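Local structure of benzoylformate Decarboxylase (4K9Q) at the interface of chains A and B. The protein catalyses the decarboxylation of benzoylformate to benzaldehyde and carbon dioxide, using thiamine diphosphate and a magnesium ion. Residues are numbered along the deposited sequence; one frame, centred on the assembly and turned at random. Chains: chain A/B, Benzoylformate Decarboxylase.

Contact 1: the interface of chains A and B. Residues chain A 462, 465-466, 471, 477; chain B 24-26, 29.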
# COMPACT_ATOMS: atom_id res chain seq x y z
N LEU A 462 26.23 -18.83 -9.45
CA LEU A 462 26.16 -17.62 -10.27
C LEU A 462 27.10 -17.69 -11.48
O LEU A 462 26.83 -17.08 -12.52
CB LEU A 462 26.44 -16.35 -9.46
CG LEU A 462 25.47 -16.06 -8.31
CD1 LEU A 462 25.77 -14.72 -7.67
CD2 LEU A 462 24.02 -16.13 -8.79
N PHE A 465 25.23 -19.80 -13.92
CA PHE A 465 24.27 -18.94 -14.61
C PHE A 465 24.92 -18.02 -15.63
O PHE A 465 24.35 -17.77 -16.69
CB PHE A 465 23.51 -18.08 -13.59
CG PHE A 465 22.16 -18.60 -13.27
CD1 PHE A 465 21.09 -18.31 -14.10
CD2 PHE A 465 21.95 -19.38 -12.15
CE1 PHE A 465 19.81 -18.78 -13.81
CE2 PHE A 465 20.68 -19.86 -11.85
CZ PHE A 465 19.61 -19.56 -12.68
N ALA A 466 26.09 -17.49 -15.31
CA ALA A 466 26.78 -16.58 -16.21
C ALA A 466 27.11 -17.31 -17.52
O ALA A 466 27.14 -16.69 -18.59
CB ALA A 466 28.04 -16.03 -15.57
N THR A 471 26.72 -14.04 -19.66
CA THR A 471 27.04 -12.75 -19.06
C THR A 471 28.44 -12.79 -18.46
O THR A 471 28.61 -12.99 -17.26
CB THR A 471 26.02 -12.37 -17.97
OG1 THR A 471 25.96 -13.42 -17.00
CG2 THR A 471 24.64 -12.16 -18.57
N LEU A 477 31.83 -12.34 -7.85
CA LEU A 477 31.48 -13.75 -7.83
C LEU A 477 32.49 -14.61 -7.07
O LEU A 477 32.20 -15.77 -6.73
CB LEU A 477 31.27 -14.28 -9.25
CG LEU A 477 30.18 -13.59 -10.09
CD1 LEU A 477 29.97 -14.32 -11.40
CD2 LEU A 477 28.88 -13.48 -9.31
N PRO B 24 25.41 -9.84 -5.68
CA PRO B 24 24.83 -10.24 -6.97
C PRO B 24 23.89 -11.45 -6.89
O PRO B 24 23.96 -12.24 -5.95
CB PRO B 24 26.07 -10.58 -7.80
CG PRO B 24 27.06 -11.07 -6.80
CD PRO B 24 26.83 -10.22 -5.57
N GLY B 25 23.01 -11.57 -7.89
CA GLY B 25 22.16 -12.73 -8.07
C GLY B 25 21.92 -12.91 -9.56
O GLY B 25 22.36 -12.09 -10.36
N SER B 26 21.19 -13.96 -9.93
CA SER B 26 21.01 -14.29 -11.34
C SER B 26 20.29 -13.18 -12.09
O SER B 26 20.60 -12.92 -13.25
CB SER B 26 20.23 -15.61 -11.49
OG SER B 26 18.90 -15.46 -11.04
N GLU B 29 22.68 -10.32 -13.26
CA GLU B 29 23.85 -10.58 -14.09
C GLU B 29 23.82 -9.86 -15.44
O GLU B 29 24.86 -9.44 -15.94
CB GLU B 29 24.05 -12.09 -14.27
CG GLU B 29 24.51 -12.75 -12.99
CD GLU B 29 24.87 -14.21 -13.15
OE1 GLU B 29 24.29 -14.89 -14.03
OE2 GLU B 29 25.74 -14.67 -12.39
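A:Leu462 and A:Phe465, one helical turn apart on helix 460-468, flank the carboxylate of B:Glu29 and pack on the B:Pro24 to B:Ser26 segment of the partner chain. This is where the C-terminal thiamine-diphosphate-binding domain of chain A meets the N-terminal one of chain B.

Much of the contact is apolar. The two methyls of A:Leu462 fork over the turn. CD1 goes to the proline side and lies 4.0 Å from B:Pro24 CG. CD2 goes to the other side and lies 3.9 Å from B:Gly25 CA. CG stands anti to the carbonyl carbon (chi1 -61°), which carries this fork off the helix and toward the turn. The side chains of A:Leu477 and B:Pro24 pass each other in opposite directions, with A:Leu477 CD2 3.9 Å from B:Pro24 CG. The proline CG is thus touched by two leucines.

One contact involves an aromatic face. B:Ser26 CB sits over the centre of the A:Phe465 ring, 3.8 Å from the centroid, as a CH-pi contact. The hydroxyl OG lies slightly higher above the same face and off centre. B:Ser26 belongs to the Asn-Pro-Gly-Ser stretch of this enzyme family, whose serine is probably an active-site residue here too.

The polar contacts surround B:Glu29. Its extended side chain (chi2 -174°) crosses A:Thr471 at about a right angle and ends against the chain A helix. The carboxylate OE2 stands 2.7 Å from the carbonyl O of A:Leu462. Both oxygens would ordinarily be acceptors. The pair is a clash unless the carboxyl carries a proton, which the model does not show, so its meaning is doubtful. The second carboxylate oxygen, OE1, points toward A:Phe465 and A:Ala466, 3.3 Å from A:Phe465 CB. Lower down the side chain, the A:Thr471 hydroxyl OG1 packs 3.6 Å from B:Glu29 CB.

Contact 2: the interface of chains A and B. Residues chain A 72-73, 113-114, 117-118; chain B 79, 83, 120-122.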
# COMPACT_ATOMS: atom_id res chain seq x y z
N GLY A 72 10.43 -0.97 13.63
CA GLY A 72 10.68 -1.01 12.19
C GLY A 72 12.08 -1.48 11.86
O GLY A 72 12.31 -2.09 10.81
N ALA A 73 13.03 -1.20 12.75
CA ALA A 73 14.43 -1.58 12.54
C ALA A 73 14.57 -3.09 12.48
O ALA A 73 15.21 -3.64 11.58
CB ALA A 73 15.31 -1.03 13.67
N ILE A 113 6.81 3.67 11.54
CA ILE A 113 5.88 4.57 10.84
C ILE A 113 5.09 3.80 9.78
O ILE A 113 5.68 3.05 9.01
CB ILE A 113 6.64 5.76 10.24
CG1 ILE A 113 7.33 6.56 11.35
CG2 ILE A 113 5.70 6.65 9.42
CD1 ILE A 113 8.37 7.56 10.86
N GLU A 114 3.77 3.98 9.76
CA GLU A 114 2.90 3.17 8.89
C GLU A 114 3.26 1.69 9.01
O GLU A 114 3.46 1.01 8.00
CB GLU A 114 3.00 3.60 7.42
CG GLU A 114 2.38 4.94 7.12
CD GLU A 114 1.70 4.99 5.75
OE1 GLU A 114 2.10 4.25 4.81
OE2 GLU A 114 0.74 5.79 5.60
N ASN A 117 2.02 -1.24 6.77
CA ASN A 117 2.43 -1.32 5.37
C ASN A 117 3.83 -1.86 5.15
O ASN A 117 4.14 -2.34 4.06
CB ASN A 117 2.24 0.02 4.67
CG ASN A 117 0.78 0.32 4.42
OD1 ASN A 117 -0.02 -0.60 4.29
ND2 ASN A 117 0.42 1.60 4.35
N MET A 118 4.67 -1.81 6.17
CA MET A 118 6.05 -2.28 6.01
C MET A 118 6.19 -3.74 5.54
O MET A 118 6.92 -4.00 4.59
CB MET A 118 6.87 -2.02 7.27
CG MET A 118 8.36 -2.24 7.02
SD MET A 118 9.40 -1.73 8.37
CE MET A 118 11.03 -2.03 7.64
N MET B 79 15.98 -4.19 4.27
CA MET B 79 14.94 -3.21 4.64
C MET B 79 15.23 -2.38 5.90
O MET B 79 14.78 -1.22 6.01
CB MET B 79 13.55 -3.86 4.72
CG MET B 79 12.90 -4.09 3.38
SD MET B 79 12.70 -2.59 2.39
CE MET B 79 11.88 -1.48 3.54
N LEU B 83 15.35 1.67 5.78
CA LEU B 83 14.68 2.56 6.72
C LEU B 83 15.68 3.60 7.22
O LEU B 83 15.40 4.80 7.25
CB LEU B 83 14.10 1.74 7.89
CG LEU B 83 13.31 2.41 9.02
CD1 LEU B 83 12.51 1.37 9.80
CD2 LEU B 83 14.23 3.16 9.98
N LYS B 120 8.03 0.25 0.61
CA LYS B 120 7.17 1.21 1.31
C LYS B 120 7.08 0.82 2.80
O LYS B 120 6.97 -0.37 3.13
CB LYS B 120 5.77 1.23 0.69
CG LYS B 120 5.72 1.75 -0.76
CD LYS B 120 4.28 1.72 -1.27
CE LYS B 120 4.17 2.20 -2.72
NZ LYS B 120 4.21 3.69 -2.81
N PRO B 121 7.08 1.81 3.70
CA PRO B 121 7.01 3.25 3.46
C PRO B 121 8.38 3.94 3.49
O PRO B 121 8.46 5.10 3.89
CB PRO B 121 6.20 3.74 4.66
CG PRO B 121 6.69 2.83 5.77
CD PRO B 121 6.90 1.48 5.13
N TRP B 122 9.43 3.25 3.07
CA TRP B 122 10.78 3.76 3.30
C TRP B 122 11.56 4.18 2.06
O TRP B 122 12.79 4.15 2.05
CB TRP B 122 11.57 2.76 4.14
CG TRP B 122 10.91 2.51 5.46
CD1 TRP B 122 10.27 1.38 5.87
CD2 TRP B 122 10.78 3.45 6.54
NE1 TRP B 122 9.78 1.54 7.14
CE2 TRP B 122 10.07 2.81 7.57
CE3 TRP B 122 11.21 4.77 6.72
CZ2 TRP B 122 9.79 3.44 8.79
CZ3 TRP B 122 10.92 5.40 7.92
CH2 TRP B 122 10.23 4.73 8.94
O HOH W 1 6.27 -2.82 2.40
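The peptide bond between B:Lys120 and B:Pro121 is cis, and the turn it makes brings the proline ring up to the chain A backbone, with B:Pro121 CG 3.4 Å from the carbonyl O of A:Ile113. Water 1 joins three backbone carbonyls beside it: A:Asn117 O, A:Met118 O and B:Lys120 O, the last at 2.7 Å.

The indole of B:Trp122 is clamped by its own chain. B:Leu83 CG lies 3.5 Å above the plane of the indole, over its centre, and B:Pro121 CG lies toward the rim of the other face. The ring's outer atoms meet chain A. A:Met118 is extended, with CG anti to the backbone N (chi1 -168°), and crosses the indole at about a right angle. Its sulfur SD takes a weak hydrogen bond from B:Trp122 NE1, 3.5 Å long. Further round, the benzo carbon CH2 packs 3.9 Å from A:Ile113 CD1. An alanine in place of B:Trp122 would probably open a gap between the chains, leaving A:Met118 free to turn and the A:Ile113 side chain without the indole it packs on. B:Leu83 CD1 also reaches across, 3.5 Å from the carbonyl C of A:Gly72.

In the fold, helix 71-77 of chain A faces helix 79-88 of chain B here, beside the 113-122 stretches of both chains.

The centres of contact 1 and contact 2 lie about 29 Å apart on one interface of chains A and B. They share no residue. Contact 1 joins unlike domains. It begins one residue after the thiamine-diphosphate-binding A:Ile461, so it probably borders the active site that both chains build. Contact 2 instead sets like regions of the two chains, around 72-83 and 113-122, against each other. Two-fold symmetry repeats both with the chains exchanged. Together they would help hold the dimer within the deposited four-chain assembly.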